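PDB 3JQY: polysialic acid O-acetyltransferase from Escherichia coli, which catalyses the transfer of acetyl groups from acetyl-CoA to O7 or O9 of the sialic acid units in long capsular polysialic acid chains. Local coordinates for the interface of chains A and B. Sequence-based numbering; all coordinates share one arbitrary frame. Chains: chain A/B, Polysialic acid O-acetyltransferase.

The interface of chains A and B. Residues chain A 148, 150; chain B 219-221, 223, 226, 235.
A:Phe150 and B:Ile219 pair their backbones in an antiparallel bridge, strand 149-151 of one subunit running against strand 218-220 of the other. The amide N of A:Phe150 gives an almost straight hydrogen bond (174° at H) to B:Ile219 O at 2.7 Å, and B:Ile219 N returns one to A:Phe150 O at 3.0 Å. Two residues along, B:Ala221 N adds a third, to A:Pro148 O at 3.1 Å, tilted from the plane of that carbonyl. The side chain of A:Phe150 supplies much of the apolar contact. With CG beside the backbone N and anti to the carbonyl carbon (chi1 -49°), its ring is directed toward the stretch from B:Ala221 to B:Ala226. The CE2 edge lies 3.7 Å from the B:Ala221 CB methyl, while the far corner of the ring, CZ, meets B:Ala226 CB at 3.8 Å. B:Cys235, on helix 233-245, comes from over one face of the ring, its thiol displaced beyond the CD2-CE2 side, SG 4.2 Å from CD2. An alanine in place of A:Phe150 would keep the backbone bridge possible but would probably leave the methyl groups of B:Ala221 and B:Ala226 without their aromatic partner and open a gap beneath the B:Cys235 thiol. The pyrrolidine ring of A:Pro148 lies next to the carbonyl of B:Ala221, its CG also 4.2 Å from that residue's CB. Such strand pairing, backed by the ring of A:Phe150, joins neighbouring left-handed beta-helix subunits through the C-terminal segment of one of them and thus contributes to assembly of the NeuO homotrimer.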
ATOM      1  N   PRO A 148     -15.456  10.471  13.847  1.00 15.16           N
ATOM      2  CA  PRO A 148     -16.833  10.649  13.372  1.00 16.26           C
ATOM      3  C   PRO A 148     -16.940  11.543  12.144  1.00 15.24           C
ATOM      4  O   PRO A 148     -16.173  12.496  11.990  1.00 16.41           O
ATOM      5  CB  PRO A 148     -17.530  11.311  14.561  1.00 17.88           C
ATOM      6  CG  PRO A 148     -16.443  12.019  15.302  1.00 22.36           C
ATOM      7  CD  PRO A 148     -15.167  11.255  15.061  1.00 18.83           C
ATOM      8  N   PHE A 150     -20.087  13.673  10.057  1.00 16.68           N
ATOM      9  CA  PHE A 150     -21.454  14.164  10.235  1.00 15.83           C
ATOM     10  C   PHE A 150     -22.046  14.679   8.933  1.00 17.67           C
ATOM     11  O   PHE A 150     -21.324  15.141   8.043  1.00 18.43           O
ATOM     12  CB  PHE A 150     -21.480  15.310  11.253  1.00 14.23           C
ATOM     13  CG  PHE A 150     -20.756  15.006  12.523  1.00 14.72           C
ATOM     14  CD1 PHE A 150     -21.444  14.522  13.624  1.00 16.16           C
ATOM     15  CD2 PHE A 150     -19.384  15.196  12.623  1.00 17.42           C
ATOM     16  CE1 PHE A 150     -20.779  14.228  14.801  1.00 16.33           C
ATOM     17  CE2 PHE A 150     -18.713  14.900  13.805  1.00 18.45           C
ATOM     18  CZ  PHE A 150     -19.416  14.423  14.893  1.00 18.49           C
TER
ATOM     19  N   ILE B 219     -18.853  16.620   7.088  1.00 13.67           N
ATOM     20  CA  ILE B 219     -17.738  17.224   7.805  1.00 12.71           C
ATOM     21  C   ILE B 219     -17.324  16.238   8.899  1.00 14.75           C
ATOM     22  O   ILE B 219     -18.143  15.439   9.353  1.00 18.46           O
ATOM     23  CB  ILE B 219     -18.120  18.594   8.408  1.00 13.26           C
ATOM     24  CG1 ILE B 219     -16.866  19.399   8.755  1.00 13.21           C
ATOM     25  CG2 ILE B 219     -19.026  18.426   9.633  1.00 17.42           C
ATOM     26  CD1 ILE B 219     -17.142  20.866   9.061  1.00 15.61           C
ATOM     27  N   TRP B 220     -16.060  16.285   9.306  1.00 14.86           N
ATOM     28  CA  TRP B 220     -15.513  15.325  10.274  1.00 12.40           C
ATOM     29  C   TRP B 220     -15.123  16.020  11.571  1.00 13.38           C
ATOM     30  O   TRP B 220     -15.057  17.246  11.629  1.00 12.29           O
ATOM     31  CB  TRP B 220     -14.270  14.651   9.681  1.00 11.54           C
ATOM     32  CG  TRP B 220     -13.191  15.657   9.393  1.00 11.85           C
ATOM     33  CD1 TRP B 220     -13.114  16.487   8.312  1.00 12.42           C
ATOM     34  CD2 TRP B 220     -12.064  15.971  10.224  1.00 12.81           C
ATOM     35  NE1 TRP B 220     -12.001  17.291   8.409  1.00 11.21           N
ATOM     36  CE2 TRP B 220     -11.339  16.995   9.574  1.00 10.89           C
ATOM     37  CE3 TRP B 220     -11.588  15.473  11.444  1.00 16.02           C
ATOM     38  CZ2 TRP B 220     -10.161  17.532  10.103  1.00 10.95           C
ATOM     39  CZ3 TRP B 220     -10.417  16.017  11.976  1.00 13.34           C
ATOM     40  CH2 TRP B 220      -9.722  17.033  11.307  1.00 15.10           C
ATOM     41  N   ALA B 221     -14.858  15.231  12.610  1.00 13.27           N
ATOM     42  CA  ALA B 221     -14.294  15.763  13.845  1.00 14.86           C
ATOM     43  C   ALA B 221     -13.268  14.791  14.413  1.00 15.81           C
ATOM     44  O   ALA B 221     -13.282  13.599  14.097  1.00 18.43           O
ATOM     45  CB  ALA B 221     -15.393  16.044  14.868  1.00 18.11           C
ATOM     46  N   THR B 223     -12.640  14.125  17.828  1.00 25.74           N
ATOM     47  CA  THR B 223     -13.136  13.370  18.983  1.00 36.11           C
ATOM     48  C   THR B 223     -14.063  12.221  18.600  1.00 29.85           C
ATOM     49  O   THR B 223     -15.040  12.415  17.884  1.00 33.63           O
ATOM     50  CB  THR B 223     -13.934  14.263  19.953  1.00 35.77           C
ATOM     51  OG1 THR B 223     -13.455  15.611  19.891  1.00 42.37           O
ATOM     52  CG2 THR B 223     -13.816  13.733  21.381  1.00 34.58           C
ATOM     53  N   ALA B 226     -17.916  12.650  19.953  1.00 35.54           N
ATOM     54  CA  ALA B 226     -18.911  13.536  19.351  1.00 32.11           C
ATOM     55  C   ALA B 226     -19.977  12.781  18.558  1.00 33.18           C
ATOM     56  O   ALA B 226     -19.661  12.020  17.645  1.00 28.78           O
ATOM     57  CB  ALA B 226     -18.226  14.577  18.468  1.00 21.72           C
ATOM     58  N   CYS B 235     -14.931  21.426  14.990  1.00 18.92           N
ATOM     59  CA  CYS B 235     -15.916  21.018  14.000  1.00 17.28           C
ATOM     60  C   CYS B 235     -17.021  22.066  13.890  1.00 14.97           C
ATOM     61  O   CYS B 235     -17.381  22.493  12.794  1.00 19.21           O
ATOM     62  CB  CYS B 235     -16.515  19.663  14.384  1.00 14.85           C
ATOM     63  SG  CYS B 235     -17.620  18.977  13.146  1.00 18.35           S
TER